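Local coordinates for protein putative MAR1 (Leishmania donovani, PDB 1X9G) that is of unknown function but belongs to the isochorismatase superfamily and has been proposed to be a ribonuclease, at residues His53-Glu58 with Asp182-Arg187; Arg134-Lys139 with Asn163-Thr168. One frame throughout, in Å; residues are numbered along the deposited sequence.

Contact 1: residues His53-Glu58 with Asp182-Arg187; sequences HEVVPE and DPNFKR
Val55 meets Asn184 and Arg187 where the last turn of helix 39-55 lies against the capped start of helix 185-191, a helix-end contact at the periphery of the isochorismatase fold. The two methyls of Val55 divide the work. CG1, anti to the backbone N (chi1 176°), runs past the Asn184 side chain in the opposite direction and comes 3.6 Å from Asn184 OD1. CG2 instead faces the chain of Arg187, which reaches toward it tip to tip, with Arg187 NE 3.9 Å from Val55 CG2. The Arg187 chain bends at chi3, which sets NE, and Val55 CA sits over one face of the guanidinium, displaced toward the rim. Arg187 NH2 stays 3.8 Å from Glu54 O, so no hydrogen bond forms; the Glu54 carboxylate turns away and pairs with Arg51. Val56, the first residue to leave the helix, adds a looser touch from CG2 to Asn184 ND2. The same ND2 is hydrogen-bonded to the hydroxyl of Tyr16, which also bonds Asp182 OD2. Asp182 OD2 also caps the incoming turn, accepting from Asn184 N at 3.0 Å on its anti side, 34° out of the carboxylate plane.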
ATOM      1  N   HIS A  53      26.129 -14.900   9.108  1.00 63.20           N
ATOM      2  CA  HIS A  53      25.938 -15.634  10.348  1.00 64.69           C
ATOM      3  C   HIS A  53      27.280 -16.172  10.881  1.00 65.47           C
ATOM      4  O   HIS A  53      27.506 -16.151  12.094  1.00 65.85           O
ATOM      5  CB  HIS A  53      24.908 -16.754  10.154  1.00 64.90           C
ATOM      6  CG  HIS A  53      25.162 -17.985  10.973  1.00 65.08           C
ATOM      7  ND1 HIS A  53      24.940 -18.039  12.333  1.00 63.45           N
ATOM      8  CD2 HIS A  53      25.598 -19.218  10.612  1.00 65.80           C
ATOM      9  CE1 HIS A  53      25.232 -19.250  12.775  1.00 64.70           C
ATOM     10  NE2 HIS A  53      25.643 -19.982  11.751  1.00 66.04           N
ATOM     11  N   GLU A  54      28.157 -16.628   9.978  1.00 65.66           N
ATOM     12  CA  GLU A  54      29.543 -16.981  10.327  1.00 65.93           C
ATOM     13  C   GLU A  54      30.323 -15.815  10.938  1.00 65.94           C
ATOM     14  O   GLU A  54      31.101 -16.022  11.840  1.00 65.75           O
ATOM     15  CB  GLU A  54      30.271 -17.556   9.122  1.00 65.80           C
ATOM     16  CG  GLU A  54      29.669 -18.881   8.755  1.00 67.02           C
ATOM     17  CD  GLU A  54      29.996 -19.336   7.367  1.00 69.62           C
ATOM     18  OE1 GLU A  54      30.333 -18.491   6.512  1.00 69.92           O
ATOM     19  OE2 GLU A  54      29.896 -20.560   7.128  1.00 73.29           O
ATOM     20  N   VAL A  55      30.072 -14.587  10.471  1.00 66.30           N
ATOM     21  CA  VAL A  55      30.605 -13.384  11.128  1.00 65.84           C
ATOM     22  C   VAL A  55      30.121 -13.306  12.584  1.00 67.02           C
ATOM     23  O   VAL A  55      30.894 -12.994  13.478  1.00 67.08           O
ATOM     24  CB  VAL A  55      30.244 -12.071  10.370  1.00 64.70           C
ATOM     25  CG1 VAL A  55      30.729 -10.881  11.129  1.00 65.84           C
ATOM     26  CG2 VAL A  55      30.839 -12.032   8.987  1.00 62.21           C
ATOM     27  N   VAL A  56      28.849 -13.613  12.833  1.00 68.55           N
ATOM     28  CA  VAL A  56      28.265 -13.353  14.163  1.00 69.84           C
ATOM     29  C   VAL A  56      27.493 -14.542  14.780  1.00 69.57           C
ATOM     30  O   VAL A  56      26.325 -14.428  15.074  1.00 69.73           O
ATOM     31  CB  VAL A  56      27.429 -12.009  14.185  1.00 70.56           C
ATOM     32  CG1 VAL A  56      27.112 -11.590  15.633  1.00 71.80           C
ATOM     33  CG2 VAL A  56      28.211 -10.864  13.505  1.00 70.00           C
ATOM     34  N   PRO A  57      28.189 -15.660  15.057  1.00 70.28           N
ATOM     35  CA  PRO A  57      27.510 -16.920  15.344  1.00 70.48           C
ATOM     36  C   PRO A  57      26.982 -17.143  16.769  1.00 71.06           C
ATOM     37  O   PRO A  57      26.109 -17.997  16.964  1.00 71.68           O
ATOM     38  CB  PRO A  57      28.573 -17.967  14.994  1.00 70.05           C
ATOM     39  CG  PRO A  57      29.822 -17.188  14.632  1.00 69.20           C
ATOM     40  CD  PRO A  57      29.650 -15.831  15.132  1.00 69.71           C
ATOM     41  N   GLU A  58      27.491 -16.412  17.752  1.00 71.08           N
ATOM     42  CA  GLU A  58      27.014 -16.574  19.121  1.00 71.73           C
ATOM     43  C   GLU A  58      25.681 -15.862  19.275  1.00 71.45           C
ATOM     44  O   GLU A  58      25.054 -15.920  20.328  1.00 71.80           O
ATOM     45  CB  GLU A  58      28.026 -16.004  20.141  1.00 72.50           C
ATOM     46  CG  GLU A  58      29.427 -15.679  19.577  1.00 75.30           C
ATOM     47  CD  GLU A  58      29.451 -14.412  18.673  1.00 78.29           C
ATOM     48  OE1 GLU A  58      28.448 -14.125  17.973  1.00 78.80           O
ATOM     49  OE2 GLU A  58      30.489 -13.705  18.656  1.00 79.69           O
ATOM     50  N   ASP A 182      31.911  -0.324  13.517  1.00 68.78           N
ATOM     51  CA  ASP A 182      31.545  -1.511  14.277  1.00 67.79           C
ATOM     52  C   ASP A 182      32.647  -2.544  14.096  1.00 67.00           C
ATOM     53  O   ASP A 182      33.167  -2.668  12.989  1.00 66.05           O
ATOM     54  CB  ASP A 182      30.217  -2.077  13.745  1.00 66.88           C
ATOM     55  CG  ASP A 182      29.652  -3.145  14.640  1.00 66.42           C
ATOM     56  OD1 ASP A 182      28.951  -2.788  15.612  1.00 66.76           O
ATOM     57  OD2 ASP A 182      29.925  -4.335  14.396  1.00 66.51           O
ATOM     58  N   PRO A 183      32.986  -3.305  15.167  1.00 67.20           N
ATOM     59  CA  PRO A 183      34.124  -4.243  15.075  1.00 67.06           C
ATOM     60  C   PRO A 183      33.903  -5.220  13.934  1.00 67.57           C
ATOM     61  O   PRO A 183      34.869  -5.736  13.333  1.00 67.21           O
ATOM     62  CB  PRO A 183      34.095  -4.974  16.423  1.00 66.61           C
ATOM     63  CG  PRO A 183      33.437  -4.044  17.349  1.00 66.77           C
ATOM     64  CD  PRO A 183      32.377  -3.343  16.511  1.00 67.41           C
ATOM     65  N   ASN A 184      32.633  -5.453  13.608  1.00 67.39           N
ATOM     66  CA  ASN A 184      32.347  -6.409  12.548  1.00 67.66           C
ATOM     67  C   ASN A 184      32.093  -5.836  11.149  1.00 67.37           C
ATOM     68  O   ASN A 184      31.930  -6.593  10.192  1.00 66.49           O
ATOM     69  CB  ASN A 184      31.323  -7.448  12.996  1.00 67.16           C
ATOM     70  CG  ASN A 184      31.952  -8.505  13.850  1.00 67.50           C
ATOM     71  OD1 ASN A 184      32.908  -9.171  13.430  1.00 66.19           O
ATOM     72  ND2 ASN A 184      31.450  -8.660  15.061  1.00 66.61           N
ATOM     73  N   PHE A 185      32.172  -4.513  11.042  1.00 67.49           N
ATOM     74  CA  PHE A 185      31.837  -3.844   9.816  1.00 68.48           C
ATOM     75  C   PHE A 185      32.640  -4.212   8.559  1.00 68.79           C
ATOM     76  O   PHE A 185      32.030  -4.503   7.542  1.00 69.86           O
ATOM     77  CB  PHE A 185      31.717  -2.319   9.974  1.00 68.40           C
ATOM     78  CG  PHE A 185      31.271  -1.655   8.717  1.00 69.52           C
ATOM     79  CD1 PHE A 185      32.122  -0.814   8.017  1.00 71.74           C
ATOM     80  CD2 PHE A 185      30.016  -1.974   8.160  1.00 70.60           C
ATOM     81  CE1 PHE A 185      31.698  -0.230   6.797  1.00 73.18           C
ATOM     82  CE2 PHE A 185      29.596  -1.426   6.956  1.00 70.77           C
ATOM     83  CZ  PHE A 185      30.430  -0.547   6.270  1.00 71.83           C
ATOM     84  N   LYS A 186      33.961  -4.157   8.613  1.00 69.57           N
ATOM     85  CA  LYS A 186      34.863  -4.537   7.506  1.00 70.04           C
ATOM     86  C   LYS A 186      34.512  -5.901   6.920  1.00 70.03           C
ATOM     87  O   LYS A 186      34.526  -6.091   5.697  1.00 69.53           O
ATOM     88  CB  LYS A 186      36.318  -4.595   8.033  1.00 71.33           C
ATOM     89  CG  LYS A 186      37.485  -4.633   6.974  1.00 71.36           C
ATOM     90  CD  LYS A 186      38.172  -3.234   6.817  1.00 74.62           C
ATOM     91  CE  LYS A 186      39.578  -3.336   6.175  1.00 74.65           C
ATOM     92  NZ  LYS A 186      40.696  -3.634   7.175  1.00 75.64           N
ATOM     93  N   ARG A 187      34.220  -6.850   7.803  1.00 70.12           N
ATOM     94  CA  ARG A 187      33.815  -8.180   7.383  1.00 71.32           C
ATOM     95  C   ARG A 187      32.467  -8.156   6.656  1.00 71.52           C
ATOM     96  O   ARG A 187      32.333  -8.724   5.573  1.00 72.01           O
ATOM     97  CB  ARG A 187      33.752  -9.127   8.587  1.00 71.87           C
ATOM     98  CG  ARG A 187      35.029  -9.931   8.877  1.00 71.87           C
ATOM     99  CD  ARG A 187      34.860 -10.694  10.191  1.00 72.29           C
ATOM    100  NE  ARG A 187      34.589 -12.121   9.984  1.00 74.57           N
ATOM    101  CZ  ARG A 187      34.582 -13.054  10.946  1.00 74.93           C
ATOM    102  NH1 ARG A 187      34.801 -12.716  12.221  1.00 76.48           N
ATOM    103  NH2 ARG A 187      34.334 -14.331  10.640  1.00 70.76           N
TER

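Contact 2: residues Arg134-Lys139 with Asn163-Thr168; sequences RVFLPK and NCEITT
The guanidinium of Arg134 carries Phe136 CZ over one face, 3.6 Å above the plane and offset toward the rim, and has Glu165 OE1 at its edge. That last pairing is a long salt bridge at best, and the position of OE1 is less certain than most; Arg134 NH2 has a firmer partner in Leu12 O. The arginine chain is bent at chi2 and chi3, and Asn163 crosses it at about a right angle, its ND2 3.7 Å from Arg134 CD. Glu165 lies alongside Phe136, pointing the same way, and brings OE2 to the ring edge, 3.5 Å from Phe136 CE2, with carboxylate and ring planes 77° apart. Beneath these groups runs the backbone of a beta-alpha-beta crossover: strands 134-143 and 164-167, joined through helix 147-158, pair in parallel at the border of the sheet. Val135 N to Asn163 O, the first of five hydrogen bonds, is 2.7 Å long, and Lys139 N to Thr167 O closes the series at 3.0 Å with the donor 39° out of the carbonyl plane. On the sheet face opposite Phe136 and Glu165, Leu137 CD1 touches both Cys164 SG, 3.6 Å away, and Ile166 CG1, while helix 117-130 packs against Val135 and Leu137. Leu156 of the second subunit covers Glu165 and Thr167. At the N-cap of helix 169-176, Thr168 OG1 hydrogen-bonds Asp149 OD1 of that same subunit.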
ATOM      1  N   ARG A 134       9.737 -11.239  16.019  1.00 60.76           N
ATOM      2  CA  ARG A 134       9.685 -10.214  14.980  1.00 59.47           C
ATOM      3  C   ARG A 134      10.163 -10.865  13.693  1.00 58.08           C
ATOM      4  O   ARG A 134      11.198 -11.562  13.688  1.00 58.08           O
ATOM      5  CB  ARG A 134      10.504  -8.958  15.274  1.00 59.82           C
ATOM      6  CG  ARG A 134      10.703  -8.623  16.729  1.00 61.78           C
ATOM      7  CD  ARG A 134      10.364  -7.208  17.134  1.00 63.61           C
ATOM      8  NE  ARG A 134      10.490  -6.179  16.093  1.00 67.94           N
ATOM      9  CZ  ARG A 134      11.450  -5.252  16.043  1.00 67.56           C
ATOM     10  NH1 ARG A 134      12.431  -5.237  16.953  1.00 67.68           N
ATOM     11  NH2 ARG A 134      11.446  -4.355  15.061  1.00 65.47           N
ATOM     12  N   VAL A 135       9.421 -10.667  12.602  1.00 55.09           N
ATOM     13  CA  VAL A 135       9.893 -11.183  11.341  1.00 52.36           C
ATOM     14  C   VAL A 135      10.351 -10.137  10.308  1.00 51.84           C
ATOM     15  O   VAL A 135       9.740  -9.076  10.162  1.00 52.13           O
ATOM     16  CB  VAL A 135       9.075 -12.444  10.816  1.00 52.62           C
ATOM     17  CG1 VAL A 135       7.917 -12.806  11.684  1.00 49.06           C
ATOM     18  CG2 VAL A 135       8.760 -12.370   9.352  1.00 49.56           C
ATOM     19  N   PHE A 136      11.483 -10.433   9.665  1.00 51.21           N
ATOM     20  CA  PHE A 136      12.154  -9.545   8.720  1.00 51.20           C
ATOM     21  C   PHE A 136      12.456 -10.299   7.476  1.00 51.89           C
ATOM     22  O   PHE A 136      12.969 -11.420   7.541  1.00 51.91           O
ATOM     23  CB  PHE A 136      13.461  -9.004   9.299  1.00 51.26           C
ATOM     24  CG  PHE A 136      13.286  -8.337  10.618  1.00 52.36           C
ATOM     25  CD1 PHE A 136      13.287  -9.093  11.792  1.00 53.21           C
ATOM     26  CD2 PHE A 136      13.093  -6.949  10.692  1.00 54.64           C
ATOM     27  CE1 PHE A 136      13.112  -8.456  13.035  1.00 53.61           C
ATOM     28  CE2 PHE A 136      12.896  -6.307  11.901  1.00 52.50           C
ATOM     29  CZ  PHE A 136      12.924  -7.061  13.082  1.00 53.63           C
ATOM     30  N   LEU A 137      12.132  -9.705   6.332  1.00 52.16           N
ATOM     31  CA  LEU A 137      12.109 -10.463   5.099  1.00 53.61           C
ATOM     32  C   LEU A 137      12.851  -9.683   4.039  1.00 54.41           C
ATOM     33  O   LEU A 137      12.493  -8.580   3.747  1.00 54.33           O
ATOM     34  CB  LEU A 137      10.630 -10.725   4.673  1.00 53.73           C
ATOM     35  CG  LEU A 137       9.778 -11.582   5.627  1.00 53.30           C
ATOM     36  CD1 LEU A 137       8.499 -10.941   5.923  1.00 53.13           C
ATOM     37  CD2 LEU A 137       9.554 -12.983   5.033  1.00 53.73           C
ATOM     38  N   PRO A 138      13.927 -10.252   3.476  1.00 56.65           N
ATOM     39  CA  PRO A 138      14.529  -9.549   2.352  1.00 57.43           C
ATOM     40  C   PRO A 138      13.790  -9.912   1.082  1.00 58.46           C
ATOM     41  O   PRO A 138      13.912 -11.068   0.640  1.00 59.86           O
ATOM     42  CB  PRO A 138      15.938 -10.137   2.306  1.00 57.55           C
ATOM     43  CG  PRO A 138      15.735 -11.583   2.775  1.00 56.60           C
ATOM     44  CD  PRO A 138      14.659 -11.494   3.827  1.00 56.75           C
ATOM     45  N   LYS A 139      13.049  -8.959   0.508  1.00 58.08           N
ATOM     46  CA  LYS A 139      12.275  -9.177  -0.730  1.00 58.60           C
ATOM     47  C   LYS A 139      13.136  -9.657  -1.880  1.00 58.26           C
ATOM     48  O   LYS A 139      12.684 -10.337  -2.809  1.00 58.88           O
ATOM     49  CB  LYS A 139      11.575  -7.894  -1.160  1.00 58.40           C
ATOM     50  CG  LYS A 139      10.572  -8.135  -2.284  1.00 58.19           C
ATOM     51  CD  LYS A 139       9.792  -6.857  -2.584  1.00 60.85           C
ATOM     52  CE  LYS A 139       9.476  -6.741  -4.039  1.00 62.63           C
ATOM     53  NZ  LYS A 139       8.137  -6.067  -4.128  1.00 68.34           N
ATOM     54  N   ASN A 163       5.237  -6.109  13.767  1.00 56.39           N
ATOM     55  CA  ASN A 163       6.168  -7.179  13.953  1.00 55.49           C
ATOM     56  C   ASN A 163       6.588  -7.914  12.672  1.00 55.08           C
ATOM     57  O   ASN A 163       7.372  -8.851  12.757  1.00 55.66           O
ATOM     58  CB  ASN A 163       5.678  -8.098  15.059  1.00 56.06           C
ATOM     59  CG  ASN A 163       5.635  -7.385  16.394  1.00 58.05           C
ATOM     60  OD1 ASN A 163       4.601  -7.338  17.046  1.00 60.89           O
ATOM     61  ND2 ASN A 163       6.759  -6.754  16.774  1.00 60.14           N
ATOM     62  N   CYS A 164       6.151  -7.434  11.501  1.00 52.52           N
ATOM     63  CA  CYS A 164       6.635  -7.970  10.235  1.00 50.67           C
ATOM     64  C   CYS A 164       7.190  -6.843   9.362  1.00 50.46           C
ATOM     65  O   CYS A 164       6.579  -5.816   9.240  1.00 49.29           O
ATOM     66  CB  CYS A 164       5.501  -8.704   9.522  1.00 51.23           C
ATOM     67  SG  CYS A 164       6.000  -9.576   8.064  1.00 51.26           S
ATOM     68  N   GLU A 165       8.375  -7.018   8.779  1.00 50.79           N
ATOM     69  CA  GLU A 165       8.963  -5.956   7.941  1.00 50.67           C
ATOM     70  C   GLU A 165       9.651  -6.470   6.728  1.00 50.10           C
ATOM     71  O   GLU A 165      10.515  -7.339   6.838  1.00 51.89           O
ATOM     72  CB  GLU A 165       9.965  -5.101   8.706  1.00 50.82           C
ATOM     73  CG  GLU A 165       9.447  -4.547  10.039  1.00 50.62           C
ATOM     74  CD  GLU A 165      10.472  -3.614  10.723  1.00 51.27           C
ATOM     75  OE1 GLU A 165      10.080  -3.000  11.732  1.00 47.17           O
ATOM     76  OE2 GLU A 165      11.651  -3.524  10.266  1.00 54.95           O
ATOM     77  N   ILE A 166       9.283  -5.926   5.577  1.00 49.13           N
ATOM     78  CA  ILE A 166       9.857  -6.335   4.316  1.00 49.42           C
ATOM     79  C   ILE A 166      10.818  -5.262   3.869  1.00 49.67           C
ATOM     80  O   ILE A 166      10.426  -4.103   3.667  1.00 49.51           O
ATOM     81  CB  ILE A 166       8.759  -6.618   3.242  1.00 49.78           C
ATOM     82  CG1 ILE A 166       7.818  -7.724   3.742  1.00 49.52           C
ATOM     83  CG2 ILE A 166       9.365  -7.089   1.880  1.00 48.51           C
ATOM     84  CD1 ILE A 166       6.646  -7.874   2.887  1.00 49.84           C
ATOM     85  N   THR A 167      12.091  -5.622   3.751  1.00 49.37           N
ATOM     86  CA  THR A 167      13.073  -4.673   3.200  1.00 50.03           C
ATOM     87  C   THR A 167      13.886  -5.454   2.171  1.00 50.25           C
ATOM     88  O   THR A 167      13.316  -6.067   1.281  1.00 50.53           O
ATOM     89  CB  THR A 167      13.964  -4.003   4.294  1.00 49.06           C
ATOM     90  OG1 THR A 167      14.429  -5.015   5.214  1.00 52.87           O
ATOM     91  CG2 THR A 167      13.195  -2.878   5.087  1.00 48.80           C
ATOM     92  N   THR A 168      15.209  -5.453   2.314  1.00 50.65           N
ATOM     93  CA  THR A 168      16.093  -6.194   1.448  1.00 50.11           C
ATOM     94  C   THR A 168      17.270  -6.588   2.279  1.00 50.12           C
ATOM     95  O   THR A 168      17.440  -6.097   3.391  1.00 51.78           O
ATOM     96  CB  THR A 168      16.584  -5.383   0.194  1.00 49.92           C
ATOM     97  OG1 THR A 168      17.163  -4.146   0.610  1.00 52.02           O
ATOM     98  CG2 THR A 168      15.459  -5.075  -0.781  1.00 47.77           C
TER

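How the contacts relate
From the N terminus, the chain passes through strand 21-26 and helix 39-55, whose end supplies the first half of contact 1. It then lays down strands 60-67, 86-90 and 109-115 before entering 134-139. Helix 147-158 carries it back to 163-168, closing contact 2 across 23 intervening residues. Helix 169-176 follows, and the start of helix 185-191 closes the wider loop of contact 1, across 123 residues. Contact 2 is thus nested inside contact 1. Their centres lie 20 Å apart and their nearest atoms about 13 Å: one joins two strands of the parallel sheet, the other joins the C-terminal end of helix 39-55 to the start of helix 185-191.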